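Long-range contacts in cDNA FLJ56608, highly similar to Homo sapiens chloride channel, calcium activated, family member 1 (CLCA1), mRNA (Homo sapiens, PDB 6PYO), which may, as the whole protein of which this is the von Willebrand factor type A domain, mediate calcium-activated chloride conductance and regulate goblet-cell mucus production: residues Val49-Ala54 with Thr85-Gly90; Leu11-Ser16 with Arg76-Ala81; Ile109-Asp114 with Ile134-Leu139; Ala55-Glu60 with Phe95-Lys100. All coordinates share one frame; numbering follows the deposited sequence.

Interaction 1: Val49-Ala54 with Thr85-Gly90. With CA (calcium ion), chain C.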
loop_
_atom_site.group_PDB
_atom_site.type_symbol
_atom_site.label_atom_id
_atom_site.label_comp_id
_atom_site.label_asym_id
_atom_site.label_seq_id
_atom_site.Cartn_x
_atom_site.Cartn_y
_atom_site.Cartn_z
ATOM N N VAL A 49 1.447 -2.639 5.472
ATOM C CA VAL A 49 2.851 -2.970 5.275
ATOM C C VAL A 49 3.611 -1.672 5.061
ATOM O O VAL A 49 3.190 -0.848 4.254
ATOM C CB VAL A 49 3.032 -3.911 4.070
ATOM C CG1 VAL A 49 4.491 -4.060 3.689
ATOM C CG2 VAL A 49 2.372 -5.243 4.374
ATOM N N THR A 50 4.703 -1.466 5.814
ATOM C CA THR A 50 5.697 -0.459 5.463
ATOM C C THR A 50 6.876 -1.117 4.755
ATOM O O THR A 50 7.099 -2.326 4.818
ATOM C CB THR A 50 6.229 0.299 6.677
ATOM O OG1 THR A 50 6.581 -0.656 7.660
ATOM C CG2 THR A 50 5.196 1.259 7.214
ATOM N N PHE A 51 7.663 -0.312 4.081
ATOM C CA PHE A 51 8.799 -0.942 3.438
ATOM C C PHE A 51 9.903 0.092 3.295
ATOM O O PHE A 51 9.626 1.281 3.079
ATOM C CB PHE A 51 8.448 -1.561 2.080
ATOM C CG PHE A 51 8.108 -0.553 1.032
ATOM C CD1 PHE A 51 9.101 -0.006 0.211
ATOM C CD2 PHE A 51 6.793 -0.153 0.853
ATOM C CE1 PHE A 51 8.777 0.928 -0.757
ATOM C CE2 PHE A 51 6.454 0.782 -0.102
ATOM C CZ PHE A 51 7.441 1.319 -0.915
ATOM N N ASP A 52 11.121 -0.392 3.495
ATOM C CA ASP A 52 12.350 0.300 2.990
ATOM C C ASP A 52 12.946 -0.656 1.961
ATOM O O ASP A 52 12.302 -0.950 0.958
ATOM C CB ASP A 52 13.255 0.691 4.146
ATOM C CG ASP A 52 13.268 -0.328 5.288
ATOM O OD1 ASP A 52 13.641 -1.507 5.053
ATOM O OD2 ASP A 52 12.897 0.051 6.420
ATOM N N SER A 53 14.177 -1.137 2.179
ATOM C CA SER A 53 14.745 -2.232 1.390
ATOM C C SER A 53 14.067 -3.565 1.678
ATOM O O SER A 53 14.174 -4.485 0.866
ATOM C CB SER A 53 16.274 -2.357 1.654
ATOM O OG SER A 53 16.573 -2.567 3.032
ATOM N N ALA A 54 13.341 -3.676 2.785
ATOM C CA ALA A 54 12.556 -4.856 3.121
ATOM C C ALA A 54 11.188 -4.407 3.631
ATOM O O ALA A 54 10.986 -3.241 3.989
ATOM C CB ALA A 54 13.289 -5.712 4.182
ATOM N N THR A 85 15.033 1.294 -0.755
ATOM C CA THR A 85 13.747 1.271 -1.420
ATOM C C THR A 85 13.562 -0.060 -2.133
ATOM O O THR A 85 14.395 -0.437 -2.958
ATOM C CB THR A 85 13.628 2.399 -2.421
ATOM O OG1 THR A 85 13.816 3.654 -1.756
ATOM C CG2 THR A 85 12.213 2.375 -3.042
ATOM N N SER A 86 12.449 -0.758 -1.833
ATOM C CA SER A 86 12.028 -1.896 -2.654
ATOM C C SER A 86 10.490 -1.954 -2.662
ATOM O O SER A 86 9.867 -2.568 -1.792
ATOM C CB SER A 86 12.644 -3.196 -2.159
ATOM O OG SER A 86 12.181 -4.289 -2.932
ATOM N N ILE A 87 9.894 -1.323 -3.676
ATOM C CA ILE A 87 8.446 -1.431 -3.853
ATOM C C ILE A 87 8.051 -2.895 -3.919
ATOM O O ILE A 87 7.060 -3.321 -3.310
ATOM C CB ILE A 87 7.987 -0.650 -5.098
ATOM C CG1 ILE A 87 8.077 0.842 -4.779
ATOM C CG2 ILE A 87 6.575 -1.093 -5.478
ATOM C CD1 ILE A 87 7.715 1.758 -5.905
ATOM N N CYS A 88 8.840 -3.699 -4.635
ATOM C CA CYS A 88 8.462 -5.086 -4.857
ATOM C C CYS A 88 8.438 -5.868 -3.564
ATOM O O CYS A 88 7.556 -6.716 -3.378
ATOM C CB CYS A 88 9.389 -5.746 -5.885
ATOM S SG CYS A 88 8.978 -5.249 -7.605
ATOM N N SER A 89 9.379 -5.598 -2.641
ATOM C CA SER A 89 9.305 -6.251 -1.334
ATOM C C SER A 89 7.999 -5.918 -0.623
ATOM O O SER A 89 7.431 -6.763 0.082
ATOM C CB SER A 89 10.462 -5.827 -0.412
ATOM O OG SER A 89 11.706 -5.930 -1.064
ATOM N N GLY A 90 7.579 -4.645 -0.702
ATOM C CA GLY A 90 6.355 -4.242 -0.050
ATOM C C GLY A 90 5.136 -4.918 -0.657
ATOM O O GLY A 90 4.246 -5.362 0.067
HETATM CA CA CA C . 13.174 5.707 -1.706
HETATM O O HOH W 1 14.438 6.019 -3.726
HETATM O O HOH W 2 11.005 5.514 -2.632
#
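Asp52 OD2 is gripped twice, by a salt bridge from Lys15 NZ and a hydrogen bond with His56 NE2. Its sister oxygen OD1 accepts from Ala54 N, an Asx turn that shapes the end of the strand. This acid probably helps to order the bend that offers Asp52 O to Ser86 N at 2.8 Å, a bond left weak by its 126° angle. Ser86 is the N-cap of helix 87-99; its OG lies 2.5 Å from Ser89 OG, and either hydroxyl may donate. Nearby, Phe51 has CG in the crowded position between backbone N and carbonyl carbon (chi1 68°), which drops the ring beside Ile87, CZ to CG1 3.9 Å. Phe51 CB rests 4.0 Å from Gly90 CA, where any beta carbon would strike the ring. An alanine in place of Phe51 would remove the ring and would probably loosen the seat of the first helical turn against the sheet. One residue before the cap, Thr85 OG1 binds the calcium ion at 2.1 Å, the hydroxyl ligand contributed by this loop. With its backbone link weak, the loop that carries this ligand probably owes its place as much to aromatic packing as to polar bonds.

Interaction 2: Leu11-Ser16 with Arg76-Ala81. With CA (calcium ion), chain C.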
loop_
_atom_site.group_PDB
_atom_site.type_symbol
_atom_site.label_atom_id
_atom_site.label_comp_id
_atom_site.label_asym_id
_atom_site.label_seq_id
_atom_site.Cartn_x
_atom_site.Cartn_y
_atom_site.Cartn_z
ATOM N N LEU A 11 -2.614 -1.404 2.764
ATOM C CA LEU A 11 -1.758 -0.245 2.623
ATOM C C LEU A 11 -0.317 -0.717 2.510
ATOM O O LEU A 11 0.155 -1.529 3.324
ATOM C CB LEU A 11 -1.911 0.680 3.830
ATOM C CG LEU A 11 -2.982 1.728 3.812
ATOM C CD1 LEU A 11 -4.275 1.015 3.360
ATOM C CD2 LEU A 11 -3.160 2.414 5.142
ATOM N N VAL A 12 0.379 -0.216 1.506
ATOM C CA VAL A 12 1.796 -0.482 1.307
ATOM C C VAL A 12 2.489 0.873 1.282
ATOM O O VAL A 12 2.252 1.697 0.384
ATOM C CB VAL A 12 2.051 -1.294 0.038
ATOM C CG1 VAL A 12 3.532 -1.566 -0.106
ATOM C CG2 VAL A 12 1.290 -2.611 0.136
ATOM N N LEU A 13 3.285 1.128 2.317
ATOM C CA LEU A 13 3.686 2.484 2.663
ATOM C C LEU A 13 5.206 2.586 2.575
ATOM O O LEU A 13 5.916 1.904 3.318
ATOM C CB LEU A 13 3.199 2.837 4.063
ATOM C CG LEU A 13 1.692 2.674 4.268
ATOM C CD1 LEU A 13 1.356 2.976 5.695
ATOM C CD2 LEU A 13 0.927 3.568 3.324
ATOM N N ASP A 14 5.679 3.493 1.737
ATOM C CA ASP A 14 7.105 3.744 1.544
ATOM C C ASP A 14 7.636 4.581 2.701
ATOM O O ASP A 14 7.233 5.741 2.869
ATOM C CB ASP A 14 7.259 4.449 0.205
ATOM C CG ASP A 14 8.705 4.593 -0.239
ATOM O OD1 ASP A 14 9.610 4.562 0.626
ATOM O OD2 ASP A 14 8.887 4.766 -1.463
ATOM N N LYS A 15 8.506 3.985 3.538
ATOM C CA LYS A 15 9.184 4.724 4.596
ATOM C C LYS A 15 10.689 4.855 4.324
ATOM O O LYS A 15 11.472 5.039 5.266
ATOM C CB LYS A 15 8.940 4.084 5.974
ATOM C CG LYS A 15 9.386 2.616 6.056
ATOM C CD LYS A 15 10.010 2.228 7.379
ATOM C CE LYS A 15 11.177 3.119 7.783
ATOM N NZ LYS A 15 12.480 2.637 7.242
ATOM N N SER A 16 11.109 4.760 3.060
ATOM C CA SER A 16 12.523 4.773 2.700
ATOM C C SER A 16 13.110 6.167 2.888
ATOM O O SER A 16 12.395 7.146 3.098
ATOM C CB SER A 16 12.701 4.293 1.263
ATOM O OG SER A 16 12.105 5.176 0.312
ATOM N N ARG A 76 -0.171 3.202 13.428
ATOM C CA ARG A 76 0.975 2.483 12.892
ATOM C C ARG A 76 1.519 3.082 11.607
ATOM O O ARG A 76 2.366 2.452 10.962
ATOM C CB ARG A 76 0.630 1.012 12.660
ATOM C CG ARG A 76 0.065 0.401 13.887
ATOM C CD ARG A 76 -0.158 -1.094 13.817
ATOM N NE ARG A 76 -0.714 -1.510 15.108
ATOM C CZ ARG A 76 -1.180 -2.718 15.397
ATOM N NH1 ARG A 76 -1.162 -3.678 14.494
ATOM N NH2 ARG A 76 -1.671 -2.960 16.601
ATOM N N LEU A 77 1.031 4.246 11.197
ATOM C CA LEU A 77 1.599 4.903 10.046
ATOM C C LEU A 77 3.043 5.298 10.360
ATOM O O LEU A 77 3.348 5.621 11.507
ATOM C CB LEU A 77 0.755 6.132 9.670
ATOM C CG LEU A 77 -0.685 5.847 9.191
ATOM C CD1 LEU A 77 -1.509 7.139 9.120
ATOM C CD2 LEU A 77 -0.684 5.153 7.834
ATOM N N PRO A 78 3.951 5.249 9.376
ATOM C CA PRO A 78 5.387 5.422 9.684
ATOM C C PRO A 78 5.704 6.792 10.260
ATOM O O PRO A 78 5.338 7.821 9.704
ATOM C CB PRO A 78 6.092 5.226 8.335
ATOM C CG PRO A 78 5.011 4.894 7.316
ATOM C CD PRO A 78 3.663 5.113 7.942
ATOM N N ALA A 79 6.433 6.795 11.364
ATOM C CA ALA A 79 6.881 8.046 11.967
ATOM C C ALA A 79 8.142 8.607 11.304
ATOM O O ALA A 79 8.379 9.823 11.358
ATOM C CB ALA A 79 7.134 7.821 13.456
ATOM N N ALA A 80 8.945 7.771 10.651
ATOM C CA ALA A 80 10.236 8.252 10.174
ATOM C C ALA A 80 10.643 7.537 8.892
ATOM O O ALA A 80 10.225 6.410 8.613
ATOM C CB ALA A 80 11.317 8.070 11.247
ATOM N N ALA A 81 11.512 8.198 8.144
ATOM C CA ALA A 81 11.956 7.745 6.839
ATOM C C ALA A 81 13.437 7.420 6.906
ATOM O O ALA A 81 14.235 8.227 7.396
ATOM C CB ALA A 81 11.686 8.829 5.782
HETATM CA CA CA C . 13.174 5.707 -1.706
HETATM O O HOH W 1 14.438 6.019 -3.726
HETATM O O HOH W 2 11.005 5.514 -2.632
#
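The metal-ion-dependent adhesion site of the von Willebrand factor type A domain begins at the end of strand 8-14, where Ser16 OG binds the calcium ion at 2.3 Å. Asp14 stands behind this ligand. Its OD1 receives two donors, Ser16 OG at 2.6 Å on the syn lone pair and Ser16 N at 2.9 Å nearly along the C-O axis. The second bond, with 162° at the hydrogen, closes an Asx turn. Because the hydroxyl spends its proton on the carboxylate, its oxygen lone pairs are turned to the metal, and the nearby negative charge probably makes it a better ligand. Ser18 and Thr85 supply further hydroxyls.

In this Rossmann-like fold strand 8-14 is an interior strand of the sheet, and residues 77-81, in the loop after helix 67-74, run within 17° of the direction of residues 13-16. Branched and cyclic carbons fill the gap: the side chains of Leu13 and Leu77 cross obliquely, CD1 to CD2 3.7 Å, and Leu13 CD1 also meets the ring carbon Pro78 CD. Lys15 CB rests 3.9 Å from Pro78 CB; beyond it the crowded first torsion (chi1 58°) and the later bends bring CE to 3.5 Å from Ala80 O, and NZ goes on to the carbonyl of Ser82 and to a salt bridge with Asp52. Ala81 is small enough for the two backbones to close up: its CA makes a CH...O contact of 3.2 Å with Lys15 O, and its CB reaches Ser16 O at the same distance, just beside the metal ligand.

Interaction 3: Ile109-Asp114 with Ile134-Leu139; sequences IVLLTD and IHTVAL
Ile109, Leu111, Ile134 and Thr136 put their side chains on one face of the sheet and form the apolar centre. Ile109 and Ile134 lie side by side and touch through their CG2 methyls at 4.1 Å. Leu111 and Thr136 are likewise aligned, with CD2 4.2 Å from CG2, so the threonine offers its methyl to the core while its hydroxyl finds Ser151. Helices 87-99 and 145-152 cover this face. On the other face Leu112 runs beside Val137, and its CB meets Leu139 CD1 at 4.0 Å. Beta-branched residues suit these strands, since their bulk near the backbone fits an extended chain.

Between the faces the two backbones, 19° apart in direction, are laced by five hydrogen bonds. Ile109 O accepts from His135 N, and Leu111 N gives to His135 O at 2.7 Å. Val137 N then meets Leu111 O almost straight, at 2.8 Å and 174°. Thr113 N gives to Val137 O, and last comes Leu139 N, which meets Thr113 O at 2.8 Å from above the carbonyl plane, as the chain begins to leave the strand.

Polar groups gather at the ends. The ring of His135 is pinned through both nitrogens, NE2 to Glu108 and ND1 to the backbone N of Leu157. Asp114 OD2 is held by Arg24 and by Ser18, itself a calcium ligand, and the nearest atom of its side chain is about 4 Å from the ion. Paired parallel strands joined through helix 124-130 make a beta-alpha-beta crossover, the building unit of the Rossmann-like von Willebrand factor type A fold, whose metal site lies at the strands' C-terminal ends.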
loop_
_atom_site.group_PDB
_atom_site.type_symbol
_atom_site.label_atom_id
_atom_site.label_comp_id
_atom_site.label_asym_id
_atom_site.label_seq_id
_atom_site.Cartn_x
_atom_site.Cartn_y
_atom_site.Cartn_z
ATOM N N ILE A 109 -4.382 -3.038 -3.260
ATOM C CA ILE A 109 -3.209 -2.437 -2.622
ATOM C C ILE A 109 -3.302 -0.919 -2.808
ATOM O O ILE A 109 -3.636 -0.434 -3.898
ATOM C CB ILE A 109 -1.914 -2.996 -3.224
ATOM C CG1 ILE A 109 -1.556 -4.354 -2.609
ATOM C CG2 ILE A 109 -0.800 -2.004 -3.013
ATOM C CD1 ILE A 109 -2.591 -5.392 -2.760
ATOM N N VAL A 110 -3.107 -0.172 -1.732
ATOM C CA VAL A 110 -2.934 1.276 -1.804
ATOM C C VAL A 110 -1.431 1.506 -1.600
ATOM O O VAL A 110 -0.918 1.375 -0.478
ATOM C CB VAL A 110 -3.785 2.025 -0.771
ATOM C CG1 VAL A 110 -3.545 3.527 -0.868
ATOM C CG2 VAL A 110 -5.308 1.726 -1.010
ATOM N N LEU A 111 -0.734 1.837 -2.679
ATOM C CA LEU A 111 0.718 2.027 -2.697
ATOM C C LEU A 111 1.028 3.511 -2.589
ATOM O O LEU A 111 0.791 4.278 -3.535
ATOM C CB LEU A 111 1.316 1.445 -3.973
ATOM C CG LEU A 111 2.841 1.538 -4.137
ATOM C CD1 LEU A 111 3.538 1.018 -2.876
ATOM C CD2 LEU A 111 3.241 0.739 -5.363
ATOM N N LEU A 112 1.536 3.929 -1.432
ATOM C CA LEU A 112 1.859 5.330 -1.198
ATOM C C LEU A 112 3.394 5.429 -1.259
ATOM O O LEU A 112 4.106 4.850 -0.414
ATOM C CB LEU A 112 1.287 5.832 0.133
ATOM C CG LEU A 112 -0.245 5.680 0.335
ATOM C CD1 LEU A 112 -0.746 6.264 1.641
ATOM C CD2 LEU A 112 -1.023 6.316 -0.784
ATOM N N THR A 113 3.903 6.103 -2.284
ATOM C CA THR A 113 5.362 6.117 -2.454
ATOM C C THR A 113 5.769 7.326 -3.269
ATOM O O THR A 113 4.966 7.862 -4.045
ATOM C CB THR A 113 5.855 4.847 -3.166
ATOM O OG1 THR A 113 7.272 4.886 -3.396
ATOM C CG2 THR A 113 5.162 4.747 -4.540
ATOM N N ASP A 114 7.059 7.724 -3.131
ATOM C CA ASP A 114 7.604 8.700 -4.077
ATOM C C ASP A 114 7.960 8.064 -5.418
ATOM O O ASP A 114 8.244 8.784 -6.383
ATOM C CB ASP A 114 8.820 9.470 -3.501
ATOM C CG ASP A 114 10.005 8.597 -3.117
ATOM O OD1 ASP A 114 10.247 7.513 -3.676
ATOM O OD2 ASP A 114 10.726 9.046 -2.220
ATOM N N ILE A 134 -3.839 -2.484 -7.948
ATOM C CA ILE A 134 -2.871 -1.614 -7.297
ATOM C C ILE A 134 -3.226 -0.151 -7.581
ATOM O O ILE A 134 -3.104 0.327 -8.712
ATOM C CB ILE A 134 -1.439 -1.938 -7.737
ATOM C CG1 ILE A 134 -1.091 -3.400 -7.442
ATOM C CG2 ILE A 134 -0.466 -1.082 -6.975
ATOM C CD1 ILE A 134 0.005 -3.959 -8.309
ATOM N N HIS A 135 -3.674 0.561 -6.548
ATOM C CA HIS A 135 -3.794 2.014 -6.558
ATOM C C HIS A 135 -2.447 2.591 -6.146
ATOM O O HIS A 135 -1.832 2.117 -5.184
ATOM C CB HIS A 135 -4.869 2.465 -5.575
ATOM C CG HIS A 135 -6.167 1.731 -5.717
ATOM N ND1 HIS A 135 -6.977 1.858 -6.829
ATOM C CD2 HIS A 135 -6.829 0.910 -4.865
ATOM C CE1 HIS A 135 -8.063 1.121 -6.668
ATOM N NE2 HIS A 135 -7.975 0.498 -5.504
ATOM N N THR A 136 -1.983 3.597 -6.875
ATOM C CA THR A 136 -0.712 4.254 -6.591
ATOM C C THR A 136 -0.968 5.728 -6.317
ATOM O O THR A 136 -1.754 6.373 -7.019
ATOM C CB THR A 136 0.288 4.064 -7.749
ATOM O OG1 THR A 136 -0.245 4.610 -8.968
ATOM C CG2 THR A 136 0.583 2.598 -7.970
ATOM N N VAL A 137 -0.356 6.234 -5.256
ATOM C CA VAL A 137 -0.289 7.653 -4.957
ATOM C C VAL A 137 1.193 8.025 -5.003
ATOM O O VAL A 137 2.000 7.558 -4.174
ATOM C CB VAL A 137 -0.919 8.004 -3.608
ATOM C CG1 VAL A 137 -1.066 9.518 -3.485
ATOM C CG2 VAL A 137 -2.290 7.352 -3.460
ATOM N N ALA A 138 1.554 8.823 -6.005
ATOM C CA ALA A 138 2.916 9.305 -6.177
ATOM C C ALA A 138 3.117 10.519 -5.284
ATOM O O ALA A 138 2.390 11.503 -5.407
ATOM C CB ALA A 138 3.168 9.651 -7.642
ATOM N N LEU A 139 4.074 10.452 -4.360
ATOM C CA LEU A 139 4.261 11.529 -3.394
ATOM C C LEU A 139 5.451 12.417 -3.739
ATOM O O LEU A 139 5.690 13.424 -3.067
ATOM C CB LEU A 139 4.409 10.925 -1.989
ATOM C CG LEU A 139 3.113 10.207 -1.573
ATOM C CD1 LEU A 139 3.301 9.296 -0.411
ATOM C CD2 LEU A 139 2.011 11.247 -1.283
#

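Interaction 4: Ala55-Glu60 with Phe95-Lys100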
loop_
_atom_site.group_PDB
_atom_site.type_symbol
_atom_site.label_atom_id
_atom_site.label_comp_id
_atom_site.label_asym_id
_atom_site.label_seq_id
_atom_site.Cartn_x
_atom_site.Cartn_y
_atom_site.Cartn_z
ATOM N N ALA A 55 10.251 -5.345 3.714
ATOM C CA ALA A 55 8.881 -5.036 4.133
ATOM C C ALA A 55 8.676 -5.336 5.615
ATOM O O ALA A 55 9.203 -6.320 6.133
ATOM C CB ALA A 55 7.857 -5.835 3.323
ATOM N N HIS A 56 7.870 -4.507 6.279
ATOM C CA HIS A 56 7.543 -4.676 7.690
ATOM C C HIS A 56 6.025 -4.697 7.825
ATOM O O HIS A 56 5.350 -3.695 7.554
ATOM C CB HIS A 56 8.195 -3.566 8.529
ATOM C CG HIS A 56 9.635 -3.326 8.161
ATOM N ND1 HIS A 56 10.642 -4.216 8.473
ATOM C CD2 HIS A 56 10.220 -2.334 7.447
ATOM C CE1 HIS A 56 11.784 -3.776 7.974
ATOM N NE2 HIS A 56 11.558 -2.630 7.358
ATOM N N VAL A 57 5.482 -5.836 8.242
ATOM C CA VAL A 57 4.034 -5.925 8.454
ATOM C C VAL A 57 3.675 -5.101 9.683
ATOM O O VAL A 57 4.021 -5.478 10.800
ATOM C CB VAL A 57 3.568 -7.373 8.611
ATOM C CG1 VAL A 57 2.025 -7.430 8.755
ATOM C CG2 VAL A 57 4.014 -8.199 7.384
ATOM N N GLN A 58 3.018 -3.947 9.485
ATOM C CA GLN A 58 2.505 -3.224 10.635
ATOM C C GLN A 58 1.198 -3.838 11.129
ATOM O O GLN A 58 0.891 -3.774 12.318
ATOM C CB GLN A 58 2.281 -1.747 10.309
ATOM C CG GLN A 58 3.468 -1.025 9.864
ATOM C CD GLN A 58 4.606 -1.102 10.916
ATOM O OE1 GLN A 58 4.356 -1.014 12.104
ATOM N NE2 GLN A 58 5.824 -1.286 10.464
ATOM N N SER A 59 0.402 -4.421 10.238
ATOM C CA SER A 59 -0.844 -5.055 10.669
ATOM C C SER A 59 -1.270 -6.108 9.657
ATOM O O SER A 59 -1.319 -5.839 8.445
ATOM C CB SER A 59 -1.969 -4.042 10.860
ATOM O OG SER A 59 -3.181 -4.697 11.213
ATOM N N GLU A 60 -1.520 -7.313 10.164
ATOM C CA GLU A 60 -2.250 -8.317 9.426
ATOM C C GLU A 60 -3.634 -7.770 9.076
ATOM O O GLU A 60 -4.070 -6.716 9.558
ATOM C CB GLU A 60 -2.378 -9.591 10.260
ATOM C CG GLU A 60 -1.047 -10.134 10.768
ATOM C CD GLU A 60 -0.314 -10.975 9.735
ATOM O OE1 GLU A 60 0.554 -11.784 10.143
ATOM O OE2 GLU A 60 -0.592 -10.816 8.518
ATOM N N PHE A 95 0.870 -9.242 -0.520
ATOM C CA PHE A 95 0.239 -10.459 -1.028
ATOM C C PHE A 95 0.260 -11.561 0.019
ATOM O O PHE A 95 -0.733 -12.281 0.197
ATOM C CB PHE A 95 0.923 -10.942 -2.318
ATOM C CG PHE A 95 0.790 -9.987 -3.477
ATOM C CD1 PHE A 95 -0.165 -8.998 -3.467
ATOM C CD2 PHE A 95 1.640 -10.078 -4.576
ATOM C CE1 PHE A 95 -0.286 -8.095 -4.540
ATOM C CE2 PHE A 95 1.533 -9.193 -5.627
ATOM C CZ PHE A 95 0.558 -8.198 -5.611
ATOM N N THR A 96 1.382 -11.716 0.721
ATOM C CA THR A 96 1.433 -12.682 1.821
ATOM C C THR A 96 0.436 -12.327 2.919
ATOM O O THR A 96 -0.207 -13.213 3.507
ATOM C CB THR A 96 2.852 -12.724 2.400
ATOM O OG1 THR A 96 3.782 -12.874 1.327
ATOM C CG2 THR A 96 3.015 -13.879 3.366
ATOM N N VAL A 97 0.298 -11.028 3.220
ATOM C CA VAL A 97 -0.613 -10.631 4.282
ATOM C C VAL A 97 -2.030 -11.017 3.887
ATOM O O VAL A 97 -2.786 -11.579 4.685
ATOM C CB VAL A 97 -0.477 -9.122 4.570
ATOM C CG1 VAL A 97 -1.725 -8.594 5.300
ATOM C CG2 VAL A 97 0.835 -8.837 5.349
ATOM N N ILE A 98 -2.381 -10.777 2.619
ATOM C CA ILE A 98 -3.739 -11.042 2.177
ATOM C C ILE A 98 -3.992 -12.527 2.162
ATOM O O ILE A 98 -5.005 -13.011 2.687
ATOM C CB ILE A 98 -3.991 -10.417 0.801
ATOM C CG1 ILE A 98 -3.987 -8.887 0.932
ATOM C CG2 ILE A 98 -5.350 -10.886 0.300
ATOM C CD1 ILE A 98 -3.759 -8.181 -0.385
ATOM N N ARG A 99 -3.057 -13.274 1.575
ATOM C CA ARG A 99 -3.191 -14.705 1.404
ATOM C C ARG A 99 -3.157 -15.463 2.700
ATOM O O ARG A 99 -3.354 -16.686 2.661
ATOM C CB ARG A 99 -2.090 -15.257 0.506
ATOM C CG ARG A 99 -2.278 -14.868 -0.928
ATOM C CD ARG A 99 -1.060 -15.136 -1.793
ATOM N NE ARG A 99 -1.367 -14.747 -3.166
ATOM C CZ ARG A 99 -0.471 -14.299 -4.032
ATOM N NH1 ARG A 99 0.807 -14.163 -3.656
ATOM N NH2 ARG A 99 -0.859 -13.972 -5.261
ATOM N N LYS A 100 -2.876 -14.807 3.835
ATOM C CA LYS A 100 -3.095 -15.545 5.080
ATOM C C LYS A 100 -4.569 -15.889 5.276
ATOM O O LYS A 100 -4.889 -16.768 6.084
ATOM C CB LYS A 100 -2.590 -14.776 6.304
ATOM C CG LYS A 100 -1.062 -14.568 6.288
ATOM C CD LYS A 100 -0.470 -14.688 7.680
ATOM C CE LYS A 100 0.842 -13.907 7.825
ATOM N NZ LYS A 100 1.963 -14.472 7.033
HETATM O O HOH W 3 -3.255 -11.117 7.321
#
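The carboxylate of Glu60 is the flat group that the two segments share. Lys100 CE sits in front of both oxygens, 3.2 Å from OE1 and 3.5 Å from OE2, moderately out of the carboxylate plane. Val97 CG2 lies well off that plane on its other side, 4.0 Å from OE2. The lysine crosses the glutamate at about a right angle, and its NZ stays 4.3 Å from OE1. The opposite charges are therefore near, but too far apart for a salt bridge.

A kink in Glu60 at its second torsion (chi2 -83°) folds the acid back toward the helix. There OE2 accepts a hydrogen bond of 2.9 Å from a water, which donates its other proton to Val97 O at 2.7 Å and so links the acid to the last turn of helix 87-99. An alanine at Glu60 would lack the carboxylate and would probably lose this water bridge and the nearness of an opposite charge to Lys100.

Beside the polar contact Val57 and Val97 meet tip to tip, CG2 to CG2 at 3.8 Å; two short branched side chains close this gap without needing flexible arms. Val97 goes on to touch Val49 of the neighbouring strand 45-51. Ser59 points away from the helix, and its OG donates to Glu60 O at 2.8 Å, in the carbonyl plane and on a lone pair. Opposite the single residue Met48 stand two, Gln58 and Ser59, which makes a classic beta bulge at the corner of strand 55-63. The C-terminal part of helix 87-99 thus packs beside the outermost, antiparallel strand, the helix-on-sheet packing of an alpha/beta von Willebrand factor type A domain.

How the interactions relate
From the N terminus, strand 8-14 opens interaction 2, which closes a long loop at 76-81. Before it closes, segments 49-54 and 55-60 open interactions 1 and 4, which close at 85-90 and 95-100 on helix 87-99; the three loops therefore cross one another. Interaction 3 follows in series, joining 109-114 to 134-139. Strands 45-51 and 8-14 are sheet neighbours, and so are 8-14 and 108-113, so interactions 1, 2 and 3 share one sheet, while interaction 4 adds its outermost strand, 55-63. Interactions 1 and 2 meet at the calcium ion, and Ile109 of interaction 3 packs on Phe95 and Ile98 of the helix.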